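Local coordinates for Serpin48 (Tenebrio molitor, PDB 3OZQ), which inhibits the protease SPE specifically, acting as a serpin of insect innate immunity, at residues Leu45-Ser50 / Lys111-Val116; Leu64-Val67 / Lys72-Gly75; Pro154-Asn159 / Ile310-Gln315; Cys214-Ala219 / Ile250-Leu255. All coordinates share one frame; numbering follows the deposited sequence.

In the fold
Contacts 1 and 2 form one neighbourhood: their centres lie about 12 Å apart, and they touch where Val116 CG1 meets Glu74 O at 3.4 Å and where Leu45 CD2 meets Leu64 CD2 at 3.9 Å. Contact 3, its centre about 20 Å from that of contact 1, is linked to it by Ala48 CB against Ile310 CD1 at 4.3 Å. Contact 4 stands apart, its centre about 35 Å from contact 1, about 36 Å from contact 3 and about 28 Å from contact 2. In serpins generally, the cleaved reactive-centre loop inserts between the two strands that here are 163-174 and 310-321. Contact 3 therefore lies beside the probable insertion site; the other three lie on helices and turns elsewhere.

Contact 1 of 4, residues Leu45-Ser50 / Lys111-Val116; sequences LALAQS and KIAVEV
Leu47 and Ala113 mark the closest backbone approach, 6.4 Å from CA to CA, between two helical segments that run near antiparallel at 149° with their axes 10.4 Å apart. At that separation the gap must be filled by side chains, and Leu47 makes the largest single contribution. Its CD1 branch rests on the methyl of Ala113, CD1 to CB 3.7 Å, while the other branch, CD2, passes 4.2 Å from Ile112 CG2, the leucine and isoleucine sliding past each other in opposite directions. The leucine CG is swung anti to its own nitrogen (chi1 -156°), which carries both methyls across to the second helix although the CB itself starts out along its flank. One turn on, Ser50 OG lies 4.3 Å from Ile112 CD1, a loose polar-to-methyl approach. The hydroxyl is engaged within its own helix: it donates to Leu47 O at 2.8 Å, in the carbonyl plane on a lone pair, at a C=O...donor angle of 142°. That bond probably holds the serine hydroxyl in this rotation. Replacing Leu47 by an alanine would probably open a gap beside the Ala113 methyl and leave Ile112 CG2 without its apolar partner. Further side chains close round the leucine: Phe109 from the second helix, and Tyr117 and Ala119 from the chain just beyond it, where Ala113 is tied to Ala119 by a backbone hydrogen bond. This is apolar packing of near-antiparallel helices in the serpin fold, joining helix 38-50 to helix 107-115.

Contact 2 of 4, residues Leu64-Val67 / Lys72-Gly75; sequences LHFV and KAEG
Phe66 and Ala73 make the CH-pi part of this contact: the alanine methyl sits over one face of the ring, CB to centroid 4.0 Å and 29° off the normal. That tilt displaces the methyl toward the CE2-CZ edge, 3.6 Å from CE2. The ring reaches this place because CG stands anti to the backbone nitrogen (chi1 -154°), which throws the phenyl across to helix 70-83. The same end of the ring also meets backbone, CZ lying 3.4 Å from Ala73 O. The phenyl also touches Ala76 and Val77 of that helix, and it meets the ring of Phe11.

Aliphatic contacts come from Val67. Its CG2 branch, set between the backbone nitrogen and carbonyl carbon, lies 3.7 Å from Lys72 CB and 3.6 Å from Ala73 N, with the valine and lysine side chains crossing at about a right angle. Beyond CB the lysine turns away, and NZ makes weak, long ion pairs with Asp69 and Glu4.

In the backbone, the chain leaves helix 54-63 through a Schellman motif with His65 at positive phi, and this turn redirects it so that Phe66 and Val67 both face the next helix.

No polar pair joins the two segments, and Val67 O is buried by the contact without a partner in the model. The chemistry is thus carbon against carbon and carbon against backbone: cohesion depends on shape and dispersion, with the lysine charge held outside the apolar patch.

Contact 3 of 4, residues Pro154-Asn159 / Ile310-Gln315; sequences PEILNN and ISNIVQ
Ile156 and Asn312 meet at the surface of the central beta-sheet of the serpin fold, where the loop following helix 129-143 passes over strand 310-321. The packed part is small and centres on one methyl. Ile156 CD1 lies over the asparagine side chain, 3.7 Å from Asn312 ND2, and reaches Val314 CG2 at the longer distance of 4.3 Å. The isoleucine gets there because CG1 is placed between its own nitrogen and carbonyl carbon (chi1 71°), pointing the longer branch at the strand. Val314 is also touched by Leu151, so the loop covers it from more than one residue.

The other part is wet. Asn312 ND2 stops 3.8 Å from Ile156 O, too far for a direct bond, and two waters span the separation instead. Both donate to that one carbonyl oxygen, which is therefore gripped twice. With one water at OD1 and the other at ND2, the pair probably restrains rotation of the Asn312 amide. The strand itself is held by its neighbour: Asn312 and Val314 both bond through the backbone to Leu165 of strand 163-174, while Ser311 OG accepts from Arg162 N. Loop and strand thus meet through one apolar touch and a solvent-mediated link, in which the first water lies 2.7 Å from Ile156 O and 2.6 Å from Asn312 OD1.

Contact 4 of 4, residues Cys214-Ala219 / Ile250-Leu255; sequences CHHLDA and IKRSFL
The His216 ring and the Arg252 guanidinium meet edge to face with the usual roles reversed: the imidazole presents its edge to the flat face of the arginine, their planes 89° apart. CE1 of His216 lies over the guanidinium, offset toward its rim and 3.5 Å from Arg252 NH1. This is not a cation-pi stack, since the cation lies at the ring edge. Nor is it a hydrogen bond, His216 NE2 being 4.1 Å from Arg252 NH1. The arginine chain bends at chi2 (59°), which brings CG against the same edge, 3.9 Å from His216 ND1. Both residues also touch a crystal neighbour, so the lattice may influence their pose.

Deeper in, Leu217 supplies the apolar part: its CD1 lies 3.9 Å from Arg252 CB and 4.1 Å from Ser253 OG, a hydroxyl that makes a weak hydrogen bond to Leu246 O. A serine in place of Arg252 would probably leave the His216 edge without the guanidinium face and the CG that lie against it.

His216 and Leu217 belong to the hairpin turn between strands 207-214 and 219-225, where Asp218 and Ala219 opposite Cys214 form a G1 beta bulge and Asp218 OD1 bonds Asn238 ND2. Segment 250-255 bridges this turn to the interior: on its inner side Ile250 and Phe254 pack against helix 10-29 and strand 356-362, with Phe254 also reaching strand 365-372.

Contact 1 of 4, residues Leu45-Ser50 / Lys111-Val116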
loop_
_atom_site.group_PDB
_atom_site.type_symbol
_atom_site.label_atom_id
_atom_site.label_comp_id
_atom_site.label_asym_id
_atom_site.label_seq_id
_atom_site.Cartn_x
_atom_site.Cartn_y
_atom_site.Cartn_z
ATOM N N LEU A 45 11.990 -2.057 -2.450
ATOM C CA LEU A 45 13.129 -2.358 -1.604
ATOM C C LEU A 45 13.844 -3.635 -2.083
ATOM O O LEU A 45 15.060 -3.771 -1.942
ATOM C CB LEU A 45 12.670 -2.525 -0.167
ATOM C CG LEU A 45 13.804 -2.673 0.842
ATOM C CD1 LEU A 45 14.553 -1.364 1.009
ATOM C CD2 LEU A 45 13.269 -3.156 2.180
ATOM N N ALA A 46 13.079 -4.583 -2.624
ATOM C CA ALA A 46 13.677 -5.775 -3.213
ATOM C C ALA A 46 14.541 -5.409 -4.440
ATOM O O ALA A 46 15.602 -5.983 -4.654
ATOM C CB ALA A 46 12.596 -6.799 -3.575
ATOM N N LEU A 47 14.085 -4.448 -5.241
ATOM C CA LEU A 47 14.878 -3.955 -6.354
ATOM C C LEU A 47 16.178 -3.398 -5.803
ATOM O O LEU A 47 17.268 -3.770 -6.250
ATOM C CB LEU A 47 14.139 -2.852 -7.098
ATOM C CG LEU A 47 14.519 -2.608 -8.566
ATOM C CD1 LEU A 47 14.240 -1.172 -8.962
ATOM C CD2 LEU A 47 15.951 -2.973 -8.866
ATOM N N ALA A 48 16.060 -2.504 -4.827
ATOM C CA ALA A 48 17.231 -1.954 -4.152
ATOM C C ALA A 48 18.173 -3.060 -3.678
ATOM O O ALA A 48 19.393 -3.031 -3.937
ATOM C CB ALA A 48 16.800 -1.118 -2.971
ATOM N N GLN A 49 17.594 -4.016 -2.962
ATOM C CA GLN A 49 18.330 -5.135 -2.387
ATOM C C GLN A 49 19.171 -5.830 -3.454
ATOM O O GLN A 49 20.292 -6.266 -3.195
ATOM C CB GLN A 49 17.338 -6.127 -1.756
ATOM C CG GLN A 49 17.973 -7.275 -0.983
ATOM C CD GLN A 49 16.998 -8.428 -0.738
ATOM O OE1 GLN A 49 15.785 -8.219 -0.597
ATOM N NE2 GLN A 49 17.525 -9.654 -0.696
ATOM N N SER A 50 18.649 -5.908 -4.669
ATOM C CA SER A 50 19.366 -6.619 -5.705
ATOM C C SER A 50 20.662 -5.920 -6.127
ATOM O O SER A 50 21.561 -6.563 -6.679
ATOM C CB SER A 50 18.481 -6.883 -6.916
ATOM O OG SER A 50 18.428 -5.772 -7.766
ATOM N N LYS A 111 17.985 -2.510 -16.195
ATOM C CA LYS A 111 17.329 -3.535 -16.976
ATOM C C LYS A 111 16.507 -4.427 -16.055
ATOM O O LYS A 111 15.377 -4.801 -16.377
ATOM C CB LYS A 111 18.392 -4.346 -17.732
ATOM C CG LYS A 111 17.900 -5.650 -18.339
ATOM C CD LYS A 111 18.981 -6.294 -19.192
ATOM C CE LYS A 111 18.485 -7.574 -19.864
ATOM N NZ LYS A 111 19.467 -8.087 -20.868
ATOM N N ILE A 112 17.073 -4.757 -14.901
ATOM C CA ILE A 112 16.393 -5.626 -13.960
ATOM C C ILE A 112 15.222 -4.891 -13.307
ATOM O O ILE A 112 14.192 -5.494 -12.994
ATOM C CB ILE A 112 17.366 -6.192 -12.905
ATOM C CG1 ILE A 112 16.733 -7.377 -12.172
ATOM C CG2 ILE A 112 17.799 -5.117 -11.937
ATOM C CD1 ILE A 112 17.696 -8.102 -11.256
ATOM N N ALA A 113 15.375 -3.581 -13.134
ATOM C CA ALA A 113 14.297 -2.734 -12.636
ATOM C C ALA A 113 13.046 -2.902 -13.496
ATOM O O ALA A 113 11.944 -3.146 -12.988
ATOM C CB ALA A 113 14.737 -1.276 -12.629
ATOM N N VAL A 114 13.234 -2.761 -14.803
ATOM C CA VAL A 114 12.153 -2.899 -15.769
ATOM C C VAL A 114 11.665 -4.339 -15.891
ATOM O O VAL A 114 10.484 -4.626 -15.706
ATOM C CB VAL A 114 12.604 -2.432 -17.167
ATOM C CG1 VAL A 114 11.513 -2.707 -18.197
ATOM C CG2 VAL A 114 12.970 -0.958 -17.139
ATOM N N GLU A 115 12.582 -5.245 -16.206
ATOM C CA GLU A 115 12.214 -6.624 -16.504
ATOM C C GLU A 115 11.589 -7.378 -15.325
ATOM O O GLU A 115 10.643 -8.145 -15.511
ATOM C CB GLU A 115 13.412 -7.386 -17.095
ATOM C CG GLU A 115 13.732 -6.950 -18.531
ATOM C CD GLU A 115 15.112 -7.370 -19.021
ATOM O OE1 GLU A 115 15.718 -8.291 -18.428
ATOM O OE2 GLU A 115 15.592 -6.766 -20.009
ATOM N N VAL A 116 12.095 -7.148 -14.119
ATOM C CA VAL A 116 11.664 -7.938 -12.970
ATOM C C VAL A 116 10.771 -7.192 -11.975
ATOM O O VAL A 116 9.756 -7.731 -11.535
ATOM C CB VAL A 116 12.863 -8.506 -12.191
ATOM C CG1 VAL A 116 12.396 -9.155 -10.898
ATOM C CG2 VAL A 116 13.638 -9.504 -13.057
#

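Contact 2 of 4, residues Leu64-Val67 / Lys72-Gly75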
loop_
_atom_site.group_PDB
_atom_site.type_symbol
_atom_site.label_atom_id
_atom_site.label_comp_id
_atom_site.label_asym_id
_atom_site.label_seq_id
_atom_site.Cartn_x
_atom_site.Cartn_y
_atom_site.Cartn_z
ATOM N N LEU A 64 12.549 -8.310 4.943
ATOM C CA LEU A 64 11.470 -8.669 4.049
ATOM C C LEU A 64 11.074 -10.110 4.334
ATOM O O LEU A 64 10.138 -10.633 3.727
ATOM C CB LEU A 64 11.880 -8.477 2.589
ATOM C CG LEU A 64 12.063 -7.013 2.161
ATOM C CD1 LEU A 64 12.349 -6.928 0.672
ATOM C CD2 LEU A 64 10.845 -6.175 2.510
ATOM N N HIS A 65 11.775 -10.719 5.297
ATOM C CA HIS A 65 11.658 -12.147 5.592
ATOM C C HIS A 65 11.471 -12.864 4.254
ATOM O O HIS A 65 10.699 -13.813 4.126
ATOM C CB HIS A 65 10.546 -12.454 6.629
ATOM C CG HIS A 65 10.997 -12.355 8.068
ATOM N ND1 HIS A 65 11.725 -13.347 8.688
ATOM C CD2 HIS A 65 10.796 -11.401 9.014
ATOM C CE1 HIS A 65 11.968 -13.002 9.942
ATOM N NE2 HIS A 65 11.423 -11.822 10.167
ATOM N N PHE A 66 12.201 -12.360 3.263
ATOM C CA PHE A 66 12.217 -12.884 1.899
ATOM C C PHE A 66 13.241 -14.011 1.721
ATOM O O PHE A 66 14.176 -14.139 2.509
ATOM C CB PHE A 66 12.542 -11.760 0.919
ATOM C CG PHE A 66 12.014 -11.999 -0.457
ATOM C CD1 PHE A 66 11.272 -13.138 -0.737
ATOM C CD2 PHE A 66 12.252 -11.088 -1.470
ATOM C CE1 PHE A 66 10.778 -13.371 -2.006
ATOM C CE2 PHE A 66 11.763 -11.309 -2.742
ATOM C CZ PHE A 66 11.021 -12.452 -3.013
ATOM N N VAL A 67 13.072 -14.806 0.667
ATOM C CA VAL A 67 13.865 -16.027 0.483
ATOM C C VAL A 67 15.313 -15.778 0.054
ATOM O O VAL A 67 15.636 -14.753 -0.554
ATOM C CB VAL A 67 13.206 -16.998 -0.524
ATOM C CG1 VAL A 67 11.750 -17.245 -0.152
ATOM C CG2 VAL A 67 13.331 -16.460 -1.952
ATOM N N LYS A 72 15.064 -17.175 -7.100
ATOM C CA LYS A 72 13.779 -17.336 -6.433
ATOM C C LYS A 72 13.158 -15.982 -6.089
ATOM O O LYS A 72 12.058 -15.667 -6.533
ATOM C CB LYS A 72 13.923 -18.198 -5.175
ATOM C CG LYS A 72 14.595 -19.543 -5.418
ATOM C CD LYS A 72 14.231 -20.560 -4.340
ATOM C CE LYS A 72 15.267 -21.681 -4.249
ATOM N NZ LYS A 72 15.612 -22.289 -5.571
ATOM N N ALA A 73 13.864 -15.180 -5.301
ATOM C CA ALA A 73 13.387 -13.843 -4.973
ATOM C C ALA A 73 12.903 -13.105 -6.223
ATOM O O ALA A 73 11.773 -12.624 -6.275
ATOM C CB ALA A 73 14.472 -13.051 -4.273
ATOM N N GLU A 74 13.755 -13.033 -7.236
ATOM C CA GLU A 74 13.429 -12.298 -8.452
ATOM C C GLU A 74 12.250 -12.903 -9.186
ATOM O O GLU A 74 11.360 -12.186 -9.638
ATOM C CB GLU A 74 14.642 -12.221 -9.377
ATOM C CG GLU A 74 15.845 -11.583 -8.736
ATOM C CD GLU A 74 17.002 -11.459 -9.700
ATOM O OE1 GLU A 74 18.065 -10.932 -9.296
ATOM O OE2 GLU A 74 16.844 -11.883 -10.866
ATOM N N GLY A 75 12.242 -14.228 -9.308
ATOM C CA GLY A 75 11.140 -14.910 -9.959
ATOM C C GLY A 75 9.840 -14.690 -9.215
ATOM O O GLY A 75 8.800 -14.422 -9.815
#

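Contact 3 of 4, residues Pro154-Asn159 / Ile310-Gln315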
loop_
_atom_site.group_PDB
_atom_site.type_symbol
_atom_site.label_atom_id
_atom_site.label_comp_id
_atom_site.label_asym_id
_atom_site.label_seq_id
_atom_site.Cartn_x
_atom_site.Cartn_y
_atom_site.Cartn_z
ATOM N N PRO A 154 11.030 19.139 -2.251
ATOM C CA PRO A 154 12.426 19.470 -2.540
ATOM C C PRO A 154 13.252 19.678 -1.274
ATOM O O PRO A 154 14.467 19.507 -1.291
ATOM C CB PRO A 154 12.320 20.761 -3.356
ATOM C CG PRO A 154 11.008 21.324 -3.023
ATOM C CD PRO A 154 10.109 20.137 -2.822
ATOM N N GLU A 155 12.593 20.014 -0.177
ATOM C CA GLU A 155 13.292 20.224 1.081
ATOM C C GLU A 155 14.009 18.974 1.603
ATOM O O GLU A 155 14.939 19.084 2.403
ATOM C CB GLU A 155 12.331 20.773 2.138
ATOM C CG GLU A 155 11.826 22.181 1.828
ATOM C CD GLU A 155 12.925 23.232 1.880
ATOM O OE1 GLU A 155 13.110 23.836 2.958
ATOM O OE2 GLU A 155 13.599 23.461 0.848
ATOM N N ILE A 156 13.586 17.793 1.156
ATOM C CA ILE A 156 14.207 16.551 1.618
ATOM C C ILE A 156 15.546 16.317 0.942
ATOM O O ILE A 156 16.353 15.503 1.397
ATOM C CB ILE A 156 13.306 15.318 1.374
ATOM C CG1 ILE A 156 13.224 14.999 -0.122
ATOM C CG2 ILE A 156 11.948 15.534 1.971
ATOM C CD1 ILE A 156 12.840 13.569 -0.431
ATOM N N LEU A 157 15.783 17.035 -0.150
ATOM C CA LEU A 157 17.019 16.893 -0.911
ATOM C C LEU A 157 18.132 17.754 -0.326
ATOM O O LEU A 157 17.882 18.858 0.151
ATOM C CB LEU A 157 16.785 17.297 -2.365
ATOM C CG LEU A 157 15.600 16.606 -3.038
ATOM C CD1 LEU A 157 15.513 17.040 -4.487
ATOM C CD2 LEU A 157 15.765 15.092 -2.923
ATOM N N ASN A 158 19.362 17.251 -0.377
ATOM C CA ASN A 158 20.510 18.016 0.096
ATOM C C ASN A 158 21.810 17.594 -0.556
ATOM O O ASN A 158 21.839 16.680 -1.388
ATOM C CB ASN A 158 20.614 17.936 1.619
ATOM C CG ASN A 158 20.799 16.525 2.110
ATOM O OD1 ASN A 158 21.568 15.751 1.537
ATOM N ND2 ASN A 158 20.095 16.177 3.173
ATOM N N ASN A 159 22.894 18.268 -0.181
ATOM C CA ASN A 159 24.197 17.985 -0.760
ATOM C C ASN A 159 24.590 16.516 -0.623
ATOM O O ASN A 159 25.378 16.009 -1.418
ATOM C CB ASN A 159 25.293 18.923 -0.205
ATOM C CG ASN A 159 25.166 19.173 1.295
ATOM O OD1 ASN A 159 25.977 18.690 2.085
ATOM N ND2 ASN A 159 24.171 19.960 1.686
ATOM N N ILE A 310 21.094 4.719 0.652
ATOM C CA ILE A 310 19.719 5.082 0.383
ATOM C C ILE A 310 19.404 6.311 1.215
ATOM O O ILE A 310 19.370 6.249 2.442
ATOM C CB ILE A 310 18.714 3.965 0.742
ATOM C CG1 ILE A 310 18.952 2.710 -0.106
ATOM C CG2 ILE A 310 17.302 4.461 0.536
ATOM C CD1 ILE A 310 17.888 1.599 0.150
ATOM N N SER A 311 19.155 7.425 0.544
ATOM C CA SER A 311 18.955 8.691 1.239
ATOM C C SER A 311 17.499 8.893 1.665
ATOM O O SER A 311 17.225 9.391 2.755
ATOM C CB SER A 311 19.407 9.849 0.353
ATOM O OG SER A 311 20.745 9.677 -0.060
ATOM N N ASN A 312 16.571 8.541 0.786
ATOM C CA ASN A 312 15.152 8.680 1.105
ATOM C C ASN A 312 14.336 7.566 0.473
ATOM O O ASN A 312 14.722 7.032 -0.563
ATOM C CB ASN A 312 14.616 10.036 0.641
ATOM C CG ASN A 312 15.502 11.188 1.070
ATOM O OD1 ASN A 312 16.579 11.376 0.526
ATOM N ND2 ASN A 312 15.065 11.940 2.067
ATOM N N ILE A 313 13.211 7.219 1.107
ATOM C CA ILE A 313 12.251 6.300 0.516
ATOM C C ILE A 313 10.851 6.855 0.732
ATOM O O ILE A 313 10.382 6.952 1.853
ATOM C CB ILE A 313 12.317 4.886 1.139
ATOM C CG1 ILE A 313 13.758 4.377 1.177
ATOM C CG2 ILE A 313 11.441 3.926 0.344
ATOM C CD1 ILE A 313 13.886 3.023 1.896
ATOM N N VAL A 314 10.194 7.225 -0.349
ATOM C CA VAL A 314 8.965 7.978 -0.247
ATOM C C VAL A 314 7.851 7.294 -1.017
ATOM O O VAL A 314 7.945 7.103 -2.234
ATOM C CB VAL A 314 9.161 9.450 -0.737
ATOM C CG1 VAL A 314 7.880 10.257 -0.513
ATOM C CG2 VAL A 314 10.290 10.088 0.023
ATOM N N GLN A 315 6.830 6.872 -0.289
ATOM C CA GLN A 315 5.623 6.344 -0.920
ATOM C C GLN A 315 4.504 7.359 -0.886
ATOM O O GLN A 315 4.262 7.993 0.131
ATOM C CB GLN A 315 5.175 5.055 -0.243
ATOM C CG GLN A 315 3.983 4.397 -0.919
ATOM C CD GLN A 315 3.591 3.103 -0.254
ATOM O OE1 GLN A 315 4.090 2.038 -0.622
ATOM N NE2 GLN A 315 2.691 3.178 0.727
HETATM O O HOH W 1 18.120 13.498 0.792
HETATM O O HOH W 2 16.022 14.216 3.900
#

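Contact 4 of 4, residues Cys214-Ala219 / Ile250-Leu255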
loop_
_atom_site.group_PDB
_atom_site.type_symbol
_atom_site.label_atom_id
_atom_site.label_comp_id
_atom_site.label_asym_id
_atom_site.label_seq_id
_atom_site.Cartn_x
_atom_site.Cartn_y
_atom_site.Cartn_z
ATOM N N CYS A 214 -15.245 -11.979 14.870
ATOM C CA CYS A 214 -14.062 -12.345 15.640
ATOM C C CYS A 214 -14.284 -12.031 17.108
ATOM O O CYS A 214 -14.378 -10.868 17.497
ATOM C CB CYS A 214 -12.804 -11.626 15.127
ATOM S SG CYS A 214 -11.245 -12.290 15.818
ATOM N N HIS A 215 -14.352 -13.078 17.921
ATOM C CA HIS A 215 -14.677 -12.925 19.334
ATOM C C HIS A 215 -13.504 -12.430 20.181
ATOM O O HIS A 215 -13.695 -11.635 21.102
ATOM C CB HIS A 215 -15.279 -14.222 19.896
ATOM C CG HIS A 215 -16.602 -14.581 19.285
ATOM N ND1 HIS A 215 -16.758 -15.633 18.407
ATOM C CD2 HIS A 215 -17.829 -14.017 19.414
ATOM C CE1 HIS A 215 -18.023 -15.705 18.027
ATOM N NE2 HIS A 215 -18.693 -14.736 18.624
ATOM N N HIS A 216 -12.297 -12.886 19.861
ATOM C CA HIS A 216 -11.101 -12.377 20.523
ATOM C C HIS A 216 -10.931 -10.877 20.276
ATOM O O HIS A 216 -10.519 -10.130 21.165
ATOM C CB HIS A 216 -9.858 -13.133 20.052
ATOM C CG HIS A 216 -8.570 -12.531 20.525
ATOM N ND1 HIS A 216 -7.557 -12.167 19.662
ATOM C CD2 HIS A 216 -8.134 -12.220 21.769
ATOM C CE1 HIS A 216 -6.550 -11.664 20.356
ATOM N NE2 HIS A 216 -6.878 -11.681 21.635
ATOM N N LEU A 217 -11.264 -10.437 19.069
ATOM C CA LEU A 217 -11.085 -9.034 18.706
ATOM C C LEU A 217 -12.260 -8.150 19.066
ATOM O O LEU A 217 -12.139 -6.925 19.032
ATOM C CB LEU A 217 -10.790 -8.901 17.211
ATOM C CG LEU A 217 -9.344 -9.268 16.889
ATOM C CD1 LEU A 217 -9.114 -9.375 15.385
ATOM C CD2 LEU A 217 -8.402 -8.255 17.544
ATOM N N ASP A 218 -13.385 -8.772 19.414
ATOM C CA ASP A 218 -14.642 -8.054 19.595
ATOM C C ASP A 218 -14.875 -7.119 18.414
ATOM O O ASP A 218 -15.063 -5.912 18.575
ATOM C CB ASP A 218 -14.681 -7.285 20.920
ATOM C CG ASP A 218 -16.092 -6.786 21.266
ATOM O OD1 ASP A 218 -17.072 -7.339 20.720
ATOM O OD2 ASP A 218 -16.224 -5.838 22.074
ATOM N N ALA A 219 -14.864 -7.696 17.223
ATOM C CA ALA A 219 -15.079 -6.928 16.014
ATOM C C ALA A 219 -15.776 -7.800 14.985
ATOM O O ALA A 219 -15.897 -9.009 15.156
ATOM C CB ALA A 219 -13.749 -6.418 15.471
ATOM N N ILE A 250 -2.954 -5.391 16.287
ATOM C CA ILE A 250 -2.958 -5.193 14.839
ATOM C C ILE A 250 -2.660 -6.455 14.035
ATOM O O ILE A 250 -3.148 -6.633 12.915
ATOM C CB ILE A 250 -1.960 -4.094 14.426
ATOM C CG1 ILE A 250 -2.252 -3.647 12.995
ATOM C CG2 ILE A 250 -0.522 -4.579 14.593
ATOM C CD1 ILE A 250 -3.684 -3.180 12.794
ATOM N N LYS A 251 -1.850 -7.330 14.614
ATOM C CA LYS A 251 -1.466 -8.576 13.966
ATOM C C LYS A 251 -2.701 -9.435 13.687
ATOM O O LYS A 251 -2.910 -9.925 12.573
ATOM C CB LYS A 251 -0.492 -9.347 14.864
ATOM C CG LYS A 251 0.600 -8.492 15.529
ATOM C CD LYS A 251 0.039 -7.429 16.499
ATOM C CE LYS A 251 -0.577 -8.040 17.747
ATOM N NZ LYS A 251 -1.857 -8.760 17.466
ATOM N N ARG A 252 -3.524 -9.612 14.711
ATOM C CA ARG A 252 -4.723 -10.433 14.585
ATOM C C ARG A 252 -5.673 -9.877 13.523
ATOM O O ARG A 252 -6.316 -10.631 12.798
ATOM C CB ARG A 252 -5.441 -10.552 15.930
ATOM C CG ARG A 252 -4.855 -11.601 16.867
ATOM C CD ARG A 252 -3.394 -11.321 17.184
ATOM N NE ARG A 252 -2.868 -12.227 18.204
ATOM C CZ ARG A 252 -2.796 -11.933 19.500
ATOM N NH1 ARG A 252 -3.212 -10.752 19.938
ATOM N NH2 ARG A 252 -2.306 -12.820 20.357
ATOM N N SER A 253 -5.738 -8.555 13.417
ATOM C CA SER A 253 -6.697 -7.922 12.516
ATOM C C SER A 253 -6.446 -8.216 11.033
ATOM O O SER A 253 -7.365 -8.136 10.221
ATOM C CB SER A 253 -6.743 -6.413 12.766
ATOM O OG SER A 253 -6.943 -6.141 14.142
ATOM N N PHE A 254 -5.213 -8.549 10.671
ATOM C CA PHE A 254 -4.895 -8.796 9.262
ATOM C C PHE A 254 -4.836 -10.279 8.920
ATOM O O PHE A 254 -4.892 -10.661 7.749
ATOM C CB PHE A 254 -3.588 -8.102 8.871
ATOM C CG PHE A 254 -3.722 -6.619 8.718
ATOM C CD1 PHE A 254 -3.298 -5.764 9.716
ATOM C CD2 PHE A 254 -4.294 -6.081 7.583
ATOM C CE1 PHE A 254 -3.433 -4.398 9.579
ATOM C CE2 PHE A 254 -4.441 -4.714 7.445
ATOM C CZ PHE A 254 -4.002 -3.873 8.442
ATOM N N LEU A 255 -4.730 -11.104 9.956
ATOM C CA LEU A 255 -4.794 -12.550 9.799
ATOM C C LEU A 255 -6.005 -12.969 8.984
ATOM O O LEU A 255 -7.071 -12.367 9.089
ATOM C CB LEU A 255 -4.863 -13.229 11.163
ATOM C CG LEU A 255 -3.714 -12.937 12.121
ATOM C CD1 LEU A 255 -3.793 -13.878 13.319
ATOM C CD2 LEU A 255 -2.387 -13.072 11.399
#